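Local coordinates for HTH cro/C1-type domain-containing protein (Pseudomonas aeruginosa, PDB 4O8B) that controls bacterial motility and biofilm formation by modulating the small RNA rsmZ, probably as a transcription activator that binds promoter DNA sequence-specifically, at residues Thr4-Ala9 with Gln37-Arg42; Pro45-Ser50 with Val59-Leu64. All coordinates share one frame; numbering follows the deposited sequence.

How the contacts relate
The two contacts follow one another along the chain: contact 1 (Thr4-Ala9 with Gln37-Arg42) closes before contact 2 (Pro45-Ser50 with Val59-Leu64) opens, and their centres lie 11 Å apart. They also touch directly, in two places. Tyr38 CE1 comes within 3.5 Å of Pro45 N, which joins the last turn of helix 28-39 to the residues just before helix 47-57. On helix 3-13, Arg5 CG lies 3.4 Å from Tyr63 O and Ala8 CB 3.5 Å from Tyr63 OH. All four segments belong to the helix-turn-helix domain; contact 1 pairs a Lys-Glu salt bridge with leucine packing, whereas contact 2 is a thioether packing that reaches the second subunit.

Contact 1: Thr4-Ala9 with Gln37-Arg42; sequences TRLKAA and QYERER
Lys7 reaches Glu39 by folding back on itself: its chain starts out extended, then bends at chi3 (-65°) and again at chi4, which turns NZ toward the carboxylate. Glu39 meets it with a straight chain, chi2 -172°, that carries the acid across to helix 3-13. The result is a salt bridge of 2.8 Å between Lys7 NZ and Glu39 OE2, with the two side chains crossing at about a right angle. NZ uses the anti side of OE2 and stands 35° out of the carboxylate plane. Lys7 CG also comes within 3.8 Å of Glu39 OE2, so this oxygen lies close to the start of the lysine chain as well as to its tip.

Leu6 supplies the apolar half. Its CD2 methyl packs against Glu39 CG at 3.5 Å and Tyr38 CB at 3.6 Å, thereby touching the aliphatic base of the acid as well as its neighbour. The CA-CA distance of 6.0 Å between Lys7 and Glu39 confirms a close approach of the two backbones.

Glu39 is buried, and its strongest polar partner is Arg10, which forms a salt bridge through NE to OE1; Gln17 NE2 also donates to OE2. With partners on both oxygens, the carboxylate is probably stabilised in its charged form, in an arrangement reminiscent of the buried Arg-Glu pair of phage 434 repressor. Just beyond, Glu41 has positive phi and closes helix 28-39 in a Schellman motif, with Glu41 N bonded to Tyr38 O at 2.8 Å and a weak bond from Arg42 N to Gln37 O.

Within the fold, Glu39 thus ties helix 28-39 to helix 3-13 and, through Gln17, to helix 17-22, while Leu6 continues onto Leu53 and Leu57 of helix 47-57 and Tyr38 touches Thr49 of that same helix.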
# COMPACT_ATOMS: atom_id res chain seq x y z
N THR A 4 7.54 -1.64 -10.88
CA THR A 4 8.82 -1.47 -10.19
C THR A 4 8.82 -2.18 -8.84
O THR A 4 9.75 -2.92 -8.52
CB THR A 4 9.13 0.03 -9.95
OG1 THR A 4 8.01 0.66 -9.33
CG2 THR A 4 9.44 0.72 -11.27
N ARG A 5 7.78 -1.95 -8.05
CA ARG A 5 7.66 -2.57 -6.73
C ARG A 5 7.60 -4.09 -6.85
O ARG A 5 8.19 -4.81 -6.04
CB ARG A 5 6.40 -2.06 -6.02
CG ARG A 5 6.33 -0.54 -5.91
CD ARG A 5 7.33 -0.01 -4.90
NE ARG A 5 7.39 1.45 -4.93
CZ ARG A 5 8.44 2.15 -5.37
NH1 ARG A 5 9.51 1.52 -5.83
NH2 ARG A 5 8.39 3.47 -5.38
N LEU A 6 6.88 -4.57 -7.85
CA LEU A 6 6.75 -6.01 -8.08
C LEU A 6 8.10 -6.60 -8.49
O LEU A 6 8.49 -7.66 -8.04
CB LEU A 6 5.71 -6.29 -9.16
CG LEU A 6 5.47 -7.76 -9.53
CD1 LEU A 6 4.81 -8.50 -8.38
CD2 LEU A 6 4.59 -7.81 -10.77
N LYS A 7 8.81 -5.88 -9.36
CA LYS A 7 10.11 -6.33 -9.83
C LYS A 7 11.13 -6.24 -8.70
O LYS A 7 11.92 -7.17 -8.48
CB LYS A 7 10.58 -5.46 -11.01
CG LYS A 7 11.77 -6.04 -11.77
CD LYS A 7 12.25 -5.10 -12.87
CE LYS A 7 11.20 -4.91 -13.96
NZ LYS A 7 10.94 -6.16 -14.72
N ALA A 8 11.10 -5.13 -7.97
CA ALA A 8 12.01 -4.91 -6.85
C ALA A 8 11.80 -5.95 -5.77
O ALA A 8 12.74 -6.37 -5.10
CB ALA A 8 11.80 -3.51 -6.28
N ALA A 9 10.54 -6.38 -5.59
CA ALA A 9 10.20 -7.37 -4.58
C ALA A 9 10.59 -8.77 -5.03
O ALA A 9 10.83 -9.65 -4.20
CB ALA A 9 8.71 -7.31 -4.29
N GLN A 37 4.16 -9.14 -18.06
CA GLN A 37 3.03 -8.25 -18.33
C GLN A 37 2.68 -7.47 -17.07
O GLN A 37 2.36 -6.29 -17.13
CB GLN A 37 1.82 -9.06 -18.80
CG GLN A 37 1.94 -9.63 -20.21
CD GLN A 37 2.04 -8.54 -21.26
OE1 GLN A 37 2.96 -7.72 -21.25
NE2 GLN A 37 1.08 -8.52 -22.18
N TYR A 38 2.74 -8.14 -15.92
CA TYR A 38 2.43 -7.50 -14.65
C TYR A 38 3.48 -6.44 -14.32
O TYR A 38 3.14 -5.29 -14.00
CB TYR A 38 2.39 -8.51 -13.51
CG TYR A 38 1.14 -9.37 -13.44
CD1 TYR A 38 -0.09 -8.90 -13.92
CD2 TYR A 38 1.17 -10.63 -12.84
CE1 TYR A 38 -1.25 -9.65 -13.79
CE2 TYR A 38 0.00 -11.39 -12.70
CZ TYR A 38 -1.20 -10.90 -13.19
OH TYR A 38 -2.34 -11.65 -13.05
N GLU A 39 4.75 -6.83 -14.38
CA GLU A 39 5.85 -5.93 -14.07
C GLU A 39 5.95 -4.78 -15.07
O GLU A 39 6.56 -3.75 -14.78
CB GLU A 39 7.17 -6.70 -14.05
CG GLU A 39 7.17 -7.86 -13.06
CD GLU A 39 8.53 -8.48 -12.90
OE1 GLU A 39 8.73 -9.24 -11.92
OE2 GLU A 39 9.42 -8.24 -13.75
N ARG A 40 5.35 -4.96 -16.24
CA ARG A 40 5.36 -3.92 -17.27
C ARG A 40 4.10 -3.09 -17.08
O ARG A 40 3.94 -2.03 -17.68
CB ARG A 40 5.36 -4.55 -18.66
CG ARG A 40 5.72 -3.59 -19.78
CD ARG A 40 7.23 -3.37 -19.84
NE ARG A 40 7.92 -4.58 -20.27
CZ ARG A 40 7.79 -5.13 -21.48
NH1 ARG A 40 6.99 -4.57 -22.38
NH2 ARG A 40 8.46 -6.23 -21.79
N GLU A 41 3.21 -3.60 -16.24
CA GLU A 41 1.94 -2.95 -15.94
C GLU A 41 0.99 -3.02 -17.13
O GLU A 41 -0.01 -2.30 -17.18
CB GLU A 41 2.17 -1.50 -15.51
CG GLU A 41 3.11 -1.35 -14.33
CD GLU A 41 2.96 -0.02 -13.63
OE1 GLU A 41 2.45 0.93 -14.26
OE2 GLU A 41 3.37 0.09 -12.46
N ARG A 42 1.32 -3.88 -18.08
CA ARG A 42 0.50 -4.09 -19.27
C ARG A 42 -0.71 -4.91 -18.83
O ARG A 42 -1.72 -4.98 -19.52
CB ARG A 42 1.26 -4.85 -20.35
CG ARG A 42 2.24 -4.02 -21.16
CD ARG A 42 1.87 -4.04 -22.64
NE ARG A 42 3.03 -3.86 -23.51
CZ ARG A 42 3.87 -4.84 -23.86
NH1 ARG A 42 3.66 -6.08 -23.44
NH2 ARG A 42 4.89 -4.58 -24.66
O HOH W 1 6.22 0.89 -12.76

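Contact 2: Pro45-Ser50 with Val59-Leu64; sequences PNMRTS and VPMAYL
Met47, Ser50 and Met61 meet through sp3 groups, with no ring or amide face between them. The flat carboxamide of Asn46 belongs to the start of the same helix as Met47 and Ser50, where it caps residues within 45-50 and does not extend to 59-64. Its OD1 takes Thr49 N at 2.7 Å, almost straight off the carbonyl (C=O...N angle 173°), and Thr49 OG1 at 3.0 Å from above the carbonyl plane, 49° out of it. Two donors therefore grip one oxygen, and Asn46 is the N-cap of helix 47-57.

Across the contact, Met61 is extended as far as SD and turns at chi3 (-86°), which lays CE against Ser50 CB at 3.6 Å. Met47, bent at chi2 and chi3, brings CE to 3.9 Å from Met61 SD, the two side chains crossing at about a right angle. Ser50 OG is hydrogen-bonded to Tyr65 OH, and Met1 also touches Ser50.

Met61 packs on Pro67 of the second subunit and Met47 on its Leu2, so the methionine pair also forms part of the dimer interface. In the Cro/C1-type fold, helices 17-22 and 28-39 would form the helix-turn-helix, and helix 47-57 with the turn Met61-Leu64 completes the small helical domain.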
# COMPACT_ATOMS: atom_id res chain seq x y z
N PRO A 45 -2.87 -7.25 -11.85
CA PRO A 45 -3.25 -8.37 -10.98
C PRO A 45 -4.39 -7.98 -10.03
O PRO A 45 -4.28 -7.00 -9.29
CB PRO A 45 -1.96 -8.68 -10.23
CG PRO A 45 -1.32 -7.33 -10.11
CD PRO A 45 -1.53 -6.75 -11.49
N ASN A 46 -5.48 -8.74 -10.07
CA ASN A 46 -6.63 -8.45 -9.22
C ASN A 46 -6.26 -8.66 -7.75
O ASN A 46 -5.24 -9.28 -7.44
CB ASN A 46 -7.82 -9.34 -9.59
CG ASN A 46 -7.53 -10.81 -9.41
OD1 ASN A 46 -6.82 -11.21 -8.49
ND2 ASN A 46 -8.09 -11.64 -10.29
N MET A 47 -7.10 -8.15 -6.86
CA MET A 47 -6.86 -8.29 -5.42
C MET A 47 -6.47 -9.71 -4.99
O MET A 47 -5.53 -9.88 -4.21
CB MET A 47 -8.08 -7.82 -4.62
CG MET A 47 -8.19 -6.31 -4.50
SD MET A 47 -6.66 -5.54 -3.89
CE MET A 47 -7.09 -5.28 -2.16
N ARG A 48 -7.18 -10.71 -5.49
CA ARG A 48 -6.87 -12.10 -5.13
C ARG A 48 -5.42 -12.41 -5.47
O ARG A 48 -4.66 -12.89 -4.64
CB ARG A 48 -7.79 -13.07 -5.88
CG ARG A 48 -8.68 -13.92 -4.98
CD ARG A 48 -9.55 -14.89 -5.79
NE ARG A 48 -9.22 -16.30 -5.57
CZ ARG A 48 -8.03 -16.85 -5.83
NH1 ARG A 48 -7.03 -16.12 -6.31
NH2 ARG A 48 -7.84 -18.15 -5.60
N THR A 49 -5.04 -12.15 -6.73
CA THR A 49 -3.69 -12.40 -7.19
C THR A 49 -2.68 -11.55 -6.44
O THR A 49 -1.55 -12.00 -6.16
CB THR A 49 -3.56 -12.11 -8.70
OG1 THR A 49 -4.53 -12.89 -9.42
CG2 THR A 49 -2.17 -12.47 -9.20
N SER A 50 -3.06 -10.33 -6.11
CA SER A 50 -2.18 -9.42 -5.38
C SER A 50 -1.81 -10.01 -4.03
O SER A 50 -0.66 -9.93 -3.59
CB SER A 50 -2.85 -8.06 -5.17
OG SER A 50 -3.09 -7.42 -6.41
N VAL A 59 6.33 -9.62 1.15
CA VAL A 59 6.29 -8.17 1.34
C VAL A 59 4.85 -7.72 1.51
O VAL A 59 3.92 -8.33 0.95
CB VAL A 59 6.90 -7.41 0.14
CG1 VAL A 59 8.41 -7.56 0.16
CG2 VAL A 59 6.33 -7.96 -1.17
N PRO A 60 4.62 -6.65 2.29
CA PRO A 60 3.27 -6.14 2.51
C PRO A 60 2.62 -5.74 1.19
O PRO A 60 3.25 -5.12 0.34
CB PRO A 60 3.50 -4.93 3.41
CG PRO A 60 4.72 -5.32 4.18
CD PRO A 60 5.60 -5.92 3.11
N MET A 61 1.36 -6.12 1.02
CA MET A 61 0.63 -5.79 -0.20
C MET A 61 0.74 -4.30 -0.49
O MET A 61 0.84 -3.89 -1.64
CB MET A 61 -0.85 -6.18 -0.06
CG MET A 61 -1.75 -5.51 -1.07
SD MET A 61 -3.49 -5.91 -0.83
CE MET A 61 -3.62 -7.42 -1.76
N ALA A 62 0.72 -3.50 0.58
CA ALA A 62 0.82 -2.06 0.46
C ALA A 62 2.06 -1.63 -0.32
O ALA A 62 2.01 -0.70 -1.12
CB ALA A 62 0.82 -1.42 1.84
N TYR A 63 3.18 -2.31 -0.07
CA TYR A 63 4.43 -2.00 -0.74
C TYR A 63 4.26 -2.01 -2.26
O TYR A 63 4.71 -1.09 -2.96
CB TYR A 63 5.51 -3.01 -0.36
CG TYR A 63 6.80 -2.84 -1.12
CD1 TYR A 63 7.60 -1.71 -0.93
CD2 TYR A 63 7.20 -3.78 -2.07
CE1 TYR A 63 8.79 -1.54 -1.65
CE2 TYR A 63 8.38 -3.62 -2.80
CZ TYR A 63 9.16 -2.49 -2.59
OH TYR A 63 10.32 -2.32 -3.31
N LEU A 64 3.61 -3.05 -2.76
CA LEU A 64 3.38 -3.20 -4.20
C LEU A 64 2.46 -2.11 -4.75
O LEU A 64 2.31 -1.97 -5.97
CB LEU A 64 2.78 -4.58 -4.48
CG LEU A 64 3.64 -5.75 -4.00
CD1 LEU A 64 2.83 -7.04 -4.02
CD2 LEU A 64 4.87 -5.88 -4.87